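Local coordinates for protein member of DUF4221 family (Bacteroides vulgatus, PDB 3S9J) that is of unknown function but folds as a six-bladed beta-propeller and binds sodium ions in the crystal, at residues W268-F282 against Y328-I340. Residues are numbered along the deposited sequence; the frame is centred on the assembly and turned at random.
Sequences WHIMYDKYRNVYYRF and YKMSFVGREGLYI
Leu338 lays CD2 over one face of the Tyr280 ring, 4.0 Å from its centroid, while Val333 CG2 meets that ring at its edge, in the apolar middle of a contact between neighbouring propeller blades, 268-282 and 328-340. A second CH-pi contact sets the CA of Arg335 over the face of Tyr275, 3.8 Å from the centroid, and Tyr328 turns an edge toward the face of Trp268, offset, with planes at 73°. Selenomethionine Met271, bent at chi3 (49°), tucks CE against Val333 CG2 at 3.7 Å, and Phe282 packs on the CB of Tyr328. Among the polar bonds, the Arg276 guanidinium reaches across in its own plane, NH1 to Arg335 O (2.7 Å, nearly straight) and NH2 to Gly334 O (2.9 Å). Asp273 positions it through a side-on salt bridge, OD2 taking NE (2.7 Å), NH2 and the Tyr280 hydroxyl, while OD1 accepts the backbone N of Tyr275 and Arg276. With an alanine in place of Asp273, Arg276 would probably lose its countercharge and the Tyr280 hydroxyl its acceptor, leaving the guanidinium free to swing off both carbonyls. His269 NE2 donates to Tyr328 O at 2.8 Å, and Ser331 OG reaches that oxygen from the opposite face. The blades thus share an apolar centre, with side chains satisfying backbone carbonyls at either end.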
loop_
_atom_site.group_PDB
_atom_site.type_symbol
_atom_site.label_atom_id
_atom_site.label_comp_id
_atom_site.label_asym_id
_atom_site.label_seq_id
_atom_site.Cartn_x
_atom_site.Cartn_y
_atom_site.Cartn_z
ATOM N N TRP A 268 4.268 0.469 8.846
ATOM C CA TRP A 268 3.486 -0.074 7.729
ATOM C C TRP A 268 3.177 1.075 6.755
ATOM O O TRP A 268 4.127 1.675 6.259
ATOM C CB TRP A 268 2.268 -0.893 8.199
ATOM C CG TRP A 268 1.775 -1.872 7.169
ATOM C CD1 TRP A 268 0.577 -1.853 6.520
ATOM C CD2 TRP A 268 2.479 -3.001 6.673
ATOM N NE1 TRP A 268 0.491 -2.908 5.657
ATOM C CE2 TRP A 268 1.651 -3.626 5.717
ATOM C CE3 TRP A 268 3.748 -3.544 6.923
ATOM C CZ2 TRP A 268 2.030 -4.767 5.043
ATOM C CZ3 TRP A 268 4.119 -4.697 6.231
ATOM C CH2 TRP A 268 3.260 -5.291 5.300
ATOM N N HIS A 269 1.904 1.408 6.492
ATOM C CA HIS A 269 1.590 2.427 5.499
ATOM C C HIS A 269 2.248 3.773 5.790
ATOM O O HIS A 269 2.317 4.216 6.951
ATOM C CB HIS A 269 0.096 2.762 5.439
ATOM C CG HIS A 269 -0.832 1.597 5.342
ATOM N ND1 HIS A 269 -0.845 0.730 4.265
ATOM C CD2 HIS A 269 -1.878 1.254 6.124
ATOM C CE1 HIS A 269 -1.837 -0.126 4.419
ATOM N NE2 HIS A 269 -2.474 0.163 5.546
ATOM N N ILE A 270 2.668 4.447 4.728
ATOM C CA ILE A 270 2.751 5.899 4.737
ATOM C C ILE A 270 1.697 6.398 3.739
ATOM O O ILE A 270 1.631 5.944 2.603
ATOM C CB ILE A 270 4.197 6.436 4.460
ATOM C CG1 ILE A 270 4.272 7.983 4.576
ATOM C CG2 ILE A 270 4.725 5.965 3.102
ATOM C CD1 ILE A 270 4.021 8.514 6.005
HETATM N N MSE A 271 0.865 7.340 4.178
HETATM C CA MSE A 271 -0.262 7.801 3.381
HETATM C C MSE A 271 -0.330 9.317 3.394
HETATM O O MSE A 271 -0.303 9.936 4.456
HETATM C CB MSE A 271 -1.576 7.232 3.921
HETATM C CG MSE A 271 -1.606 5.785 3.982
HETATM SE SE MSE A 271 -3.373 5.188 4.588
HETATM C CE MSE A 271 -4.421 5.986 3.686
ATOM N N TYR A 272 -0.457 9.908 2.209
ATOM C CA TYR A 272 -0.658 11.337 2.081
ATOM C C TYR A 272 -2.142 11.649 2.074
ATOM O O TYR A 272 -2.913 10.960 1.428
ATOM C CB TYR A 272 -0.029 11.846 0.776
ATOM C CG TYR A 272 -0.254 13.316 0.544
ATOM C CD1 TYR A 272 0.120 14.233 1.488
ATOM C CD2 TYR A 272 -0.813 13.777 -0.630
ATOM C CE1 TYR A 272 -0.096 15.589 1.293
ATOM C CE2 TYR A 272 -1.030 15.148 -0.838
ATOM C CZ TYR A 272 -0.669 16.040 0.119
ATOM O OH TYR A 272 -0.867 17.406 -0.042
ATOM N N ASP A 273 -2.534 12.674 2.828
ATOM C CA ASP A 273 -3.900 13.171 2.880
ATOM C C ASP A 273 -3.941 14.465 2.051
ATOM O O ASP A 273 -3.469 15.522 2.513
ATOM C CB ASP A 273 -4.268 13.444 4.351
ATOM C CG ASP A 273 -5.689 13.953 4.547
ATOM O OD1 ASP A 273 -6.258 14.590 3.617
ATOM O OD2 ASP A 273 -6.230 13.703 5.666
ATOM N N LYS A 274 -4.490 14.361 0.835
ATOM C CA LYS A 274 -4.534 15.478 -0.137
ATOM C C LYS A 274 -5.509 16.576 0.281
ATOM O O LYS A 274 -5.402 17.689 -0.206
ATOM C CB LYS A 274 -4.873 14.976 -1.565
ATOM C CG LYS A 274 -6.297 14.413 -1.769
ATOM C CD LYS A 274 -6.456 13.570 -3.096
ATOM C CE LYS A 274 -7.644 12.524 -3.007
ATOM N NZ LYS A 274 -8.146 11.715 -4.254
ATOM N N TYR A 275 -6.449 16.264 1.176
ATOM C CA TYR A 275 -7.480 17.222 1.595
ATOM C C TYR A 275 -6.984 18.111 2.713
ATOM O O TYR A 275 -7.206 19.308 2.706
ATOM C CB TYR A 275 -8.783 16.516 1.987
ATOM C CG TYR A 275 -9.345 15.711 0.823
ATOM C CD1 TYR A 275 -10.014 16.346 -0.213
ATOM C CD2 TYR A 275 -9.164 14.331 0.755
ATOM C CE1 TYR A 275 -10.499 15.634 -1.314
ATOM C CE2 TYR A 275 -9.674 13.585 -0.329
ATOM C CZ TYR A 275 -10.335 14.238 -1.363
ATOM O OH TYR A 275 -10.819 13.535 -2.428
ATOM N N ARG A 276 -6.306 17.520 3.683
ATOM C CA ARG A 276 -5.805 18.277 4.836
ATOM C C ARG A 276 -4.307 18.594 4.749
ATOM O O ARG A 276 -3.790 19.333 5.587
ATOM C CB ARG A 276 -6.148 17.516 6.123
ATOM C CG ARG A 276 -7.599 17.714 6.538
ATOM C CD ARG A 276 -8.169 16.542 7.245
ATOM N NE ARG A 276 -8.252 15.420 6.333
ATOM C CZ ARG A 276 -9.296 15.140 5.553
ATOM N NH1 ARG A 276 -10.420 15.866 5.612
ATOM N NH2 ARG A 276 -9.216 14.109 4.725
ATOM N N ASN A 277 -3.631 18.075 3.727
ATOM C CA ASN A 277 -2.194 18.279 3.523
ATOM C C ASN A 277 -1.331 17.799 4.717
ATOM O O ASN A 277 -0.472 18.525 5.234
ATOM C CB ASN A 277 -1.914 19.762 3.189
ATOM C CG ASN A 277 -0.590 19.972 2.470
ATOM O OD1 ASN A 277 -0.044 19.064 1.847
ATOM N ND2 ASN A 277 -0.078 21.207 2.529
ATOM N N VAL A 278 -1.591 16.564 5.134
ATOM C CA VAL A 278 -0.866 15.890 6.212
ATOM C C VAL A 278 -0.505 14.484 5.758
ATOM O O VAL A 278 -0.954 14.041 4.711
ATOM C CB VAL A 278 -1.713 15.835 7.525
ATOM C CG1 VAL A 278 -1.990 17.239 8.058
ATOM C CG2 VAL A 278 -3.019 15.094 7.300
ATOM N N TYR A 279 0.332 13.807 6.532
ATOM C CA TYR A 279 0.686 12.413 6.280
ATOM C C TYR A 279 0.328 11.569 7.485
ATOM O O TYR A 279 0.377 12.043 8.621
ATOM C CB TYR A 279 2.182 12.261 6.003
ATOM C CG TYR A 279 2.671 13.061 4.826
ATOM C CD1 TYR A 279 2.993 14.418 4.966
ATOM C CD2 TYR A 279 2.806 12.469 3.565
ATOM C CE1 TYR A 279 3.431 15.171 3.859
ATOM C CE2 TYR A 279 3.251 13.204 2.470
ATOM C CZ TYR A 279 3.554 14.545 2.619
ATOM O OH TYR A 279 3.988 15.271 1.540
ATOM N N TYR A 280 -0.014 10.315 7.226
ATOM C CA TYR A 280 -0.272 9.321 8.263
ATOM C C TYR A 280 0.739 8.185 8.106
ATOM O O TYR A 280 0.841 7.588 7.026
ATOM C CB TYR A 280 -1.685 8.750 8.158
ATOM C CG TYR A 280 -2.764 9.792 8.140
ATOM C CD1 TYR A 280 -3.018 10.571 9.252
ATOM C CD2 TYR A 280 -3.561 9.987 7.003
ATOM C CE1 TYR A 280 -3.996 11.559 9.238
ATOM C CE2 TYR A 280 -4.559 10.973 6.985
ATOM C CZ TYR A 280 -4.779 11.741 8.112
ATOM O OH TYR A 280 -5.745 12.735 8.103
ATOM N N ARG A 281 1.458 7.865 9.175
ATOM C CA ARG A 281 2.299 6.683 9.176
ATOM C C ARG A 281 1.771 5.687 10.204
ATOM O O ARG A 281 1.600 6.003 11.396
ATOM C CB ARG A 281 3.763 7.028 9.469
ATOM C CG ARG A 281 4.688 5.882 9.138
ATOM C CD ARG A 281 6.150 6.151 9.457
ATOM N NE ARG A 281 6.984 5.154 8.804
ATOM C CZ ARG A 281 8.245 4.885 9.095
ATOM N NH1 ARG A 281 8.876 5.528 10.086
ATOM N NH2 ARG A 281 8.870 3.943 8.402
ATOM N N PHE A 282 1.511 4.475 9.748
ATOM C CA PHE A 282 1.014 3.425 10.632
ATOM C C PHE A 282 2.210 2.693 11.265
ATOM O O PHE A 282 3.219 2.451 10.596
ATOM C CB PHE A 282 0.165 2.422 9.834
ATOM C CG PHE A 282 -1.225 2.921 9.473
ATOM C CD1 PHE A 282 -1.395 4.034 8.655
ATOM C CD2 PHE A 282 -2.350 2.273 9.934
ATOM C CE1 PHE A 282 -2.668 4.480 8.329
ATOM C CE2 PHE A 282 -3.623 2.713 9.621
ATOM C CZ PHE A 282 -3.784 3.825 8.790
ATOM N N TYR A 328 -6.506 -2.646 9.374
ATOM C CA TYR A 328 -5.858 -1.424 8.897
ATOM C C TYR A 328 -5.193 -1.582 7.539
ATOM O O TYR A 328 -4.839 -0.567 6.933
ATOM C CB TYR A 328 -4.880 -0.850 9.936
ATOM C CG TYR A 328 -3.761 -1.772 10.351
ATOM C CD1 TYR A 328 -2.644 -1.941 9.525
ATOM C CD2 TYR A 328 -3.803 -2.464 11.538
ATOM C CE1 TYR A 328 -1.604 -2.799 9.874
ATOM C CE2 TYR A 328 -2.740 -3.306 11.924
ATOM C CZ TYR A 328 -1.657 -3.475 11.099
ATOM O OH TYR A 328 -0.623 -4.312 11.418
ATOM N N LYS A 329 -5.046 -2.804 7.056
ATOM C CA LYS A 329 -4.595 -3.038 5.701
ATOM C C LYS A 329 -5.667 -2.735 4.634
ATOM O O LYS A 329 -5.403 -2.883 3.434
ATOM C CB LYS A 329 -4.013 -4.444 5.545
ATOM C CG LYS A 329 -2.772 -4.606 6.426
ATOM C CD LYS A 329 -2.007 -5.870 6.139
ATOM C CE LYS A 329 -0.816 -6.000 7.057
ATOM N NZ LYS A 329 -0.010 -7.258 6.827
HETATM N N MSE A 330 -6.836 -2.275 5.093
HETATM C CA MSE A 330 -7.831 -1.612 4.246
HETATM C C MSE A 330 -8.133 -0.226 4.813
HETATM O O MSE A 330 -9.064 -0.040 5.623
HETATM C CB MSE A 330 -9.099 -2.439 4.129
HETATM C CG MSE A 330 -8.991 -3.590 3.133
HETATM SE SE MSE A 330 -10.717 -4.322 2.632
HETATM C CE MSE A 330 -11.233 -5.089 4.357
ATOM N N SER A 331 -7.280 0.725 4.457
ATOM C CA SER A 331 -7.401 2.108 4.904
ATOM C C SER A 331 -7.343 3.016 3.671
ATOM O O SER A 331 -6.710 2.661 2.676
ATOM C CB SER A 331 -6.276 2.477 5.891
ATOM O OG SER A 331 -6.433 1.767 7.105
ATOM N N PHE A 332 -8.019 4.157 3.745
ATOM C CA PHE A 332 -7.939 5.169 2.694
ATOM C C PHE A 332 -8.258 6.542 3.232
ATOM O O PHE A 332 -8.920 6.697 4.268
ATOM C CB PHE A 332 -8.874 4.846 1.530
ATOM C CG PHE A 332 -10.353 5.046 1.819
ATOM C CD1 PHE A 332 -11.126 3.991 2.322
ATOM C CD2 PHE A 332 -10.994 6.249 1.539
ATOM C CE1 PHE A 332 -12.474 4.141 2.575
ATOM C CE2 PHE A 332 -12.372 6.414 1.800
ATOM C CZ PHE A 332 -13.114 5.352 2.309
ATOM N N VAL A 333 -7.764 7.558 2.544
ATOM C CA VAL A 333 -8.108 8.939 2.913
ATOM C C VAL A 333 -9.237 9.396 1.997
ATOM O O VAL A 333 -9.115 9.319 0.769
ATOM C CB VAL A 333 -6.924 9.882 2.747
ATOM C CG1 VAL A 333 -7.350 11.370 3.076
ATOM C CG2 VAL A 333 -5.752 9.436 3.643
ATOM N N GLY A 334 -10.335 9.843 2.599
ATOM C CA GLY A 334 -11.464 10.440 1.901
ATOM C C GLY A 334 -11.571 11.918 2.199
ATOM O O GLY A 334 -10.796 12.458 2.986
ATOM N N ARG A 335 -12.549 12.574 1.588
ATOM C CA ARG A 335 -12.788 14.006 1.872
ATOM C C ARG A 335 -12.894 14.320 3.358
ATOM O O ARG A 335 -12.357 15.330 3.804
ATOM C CB ARG A 335 -14.053 14.478 1.166
ATOM C CG ARG A 335 -13.943 14.518 -0.344
ATOM C CD ARG A 335 -15.337 14.781 -0.944
ATOM N NE ARG A 335 -15.281 14.924 -2.387
ATOM C CZ ARG A 335 -16.299 15.310 -3.159
ATOM N NH1 ARG A 335 -17.487 15.594 -2.650
ATOM N NH2 ARG A 335 -16.112 15.426 -4.456
ATOM N N GLU A 336 -13.581 13.469 4.125
ATOM C CA GLU A 336 -13.876 13.738 5.527
ATOM C C GLU A 336 -12.781 13.347 6.511
ATOM O O GLU A 336 -12.783 13.800 7.680
ATOM C CB GLU A 336 -15.171 13.042 5.935
ATOM C CG GLU A 336 -16.435 13.603 5.265
ATOM C CD GLU A 336 -16.646 15.092 5.516
ATOM O OE1 GLU A 336 -16.322 15.596 6.613
ATOM O OE2 GLU A 336 -17.126 15.766 4.593
ATOM N N GLY A 337 -11.880 12.477 6.072
ATOM C CA GLY A 337 -10.781 12.049 6.936
ATOM C C GLY A 337 -10.139 10.731 6.555
ATOM O O GLY A 337 -10.236 10.280 5.406
ATOM N N LEU A 338 -9.499 10.115 7.550
ATOM C CA LEU A 338 -8.829 8.831 7.394
ATOM C C LEU A 338 -9.767 7.710 7.743
ATOM O O LEU A 338 -10.269 7.612 8.895
ATOM C CB LEU A 338 -7.589 8.763 8.293
ATOM C CG LEU A 338 -6.819 7.436 8.357
ATOM C CD1 LEU A 338 -6.259 7.048 6.982
ATOM C CD2 LEU A 338 -5.726 7.496 9.438
ATOM N N TYR A 339 -10.029 6.859 6.762
ATOM C CA TYR A 339 -10.934 5.751 6.958
ATOM C C TYR A 339 -10.151 4.471 7.184
ATOM O O TYR A 339 -9.277 4.132 6.400
ATOM C CB TYR A 339 -11.848 5.571 5.766
ATOM C CG TYR A 339 -12.896 6.659 5.604
ATOM C CD1 TYR A 339 -12.593 7.834 4.939
ATOM C CD2 TYR A 339 -14.191 6.474 6.036
ATOM C CE1 TYR A 339 -13.556 8.831 4.746
ATOM C CE2 TYR A 339 -15.174 7.479 5.836
ATOM C CZ TYR A 339 -14.832 8.650 5.196
ATOM O OH TYR A 339 -15.776 9.649 4.968
ATOM N N ILE A 340 -10.511 3.750 8.251
ATOM C CA ILE A 340 -9.867 2.494 8.603
ATOM C C ILE A 340 -10.948 1.458 8.728
ATOM O O ILE A 340 -11.939 1.647 9.472
ATOM C CB ILE A 340 -9.052 2.593 9.917
ATOM C CG1 ILE A 340 -8.088 3.783 9.873
ATOM C CG2 ILE A 340 -8.294 1.260 10.236
ATOM C CD1 ILE A 340 -7.253 3.957 11.160
#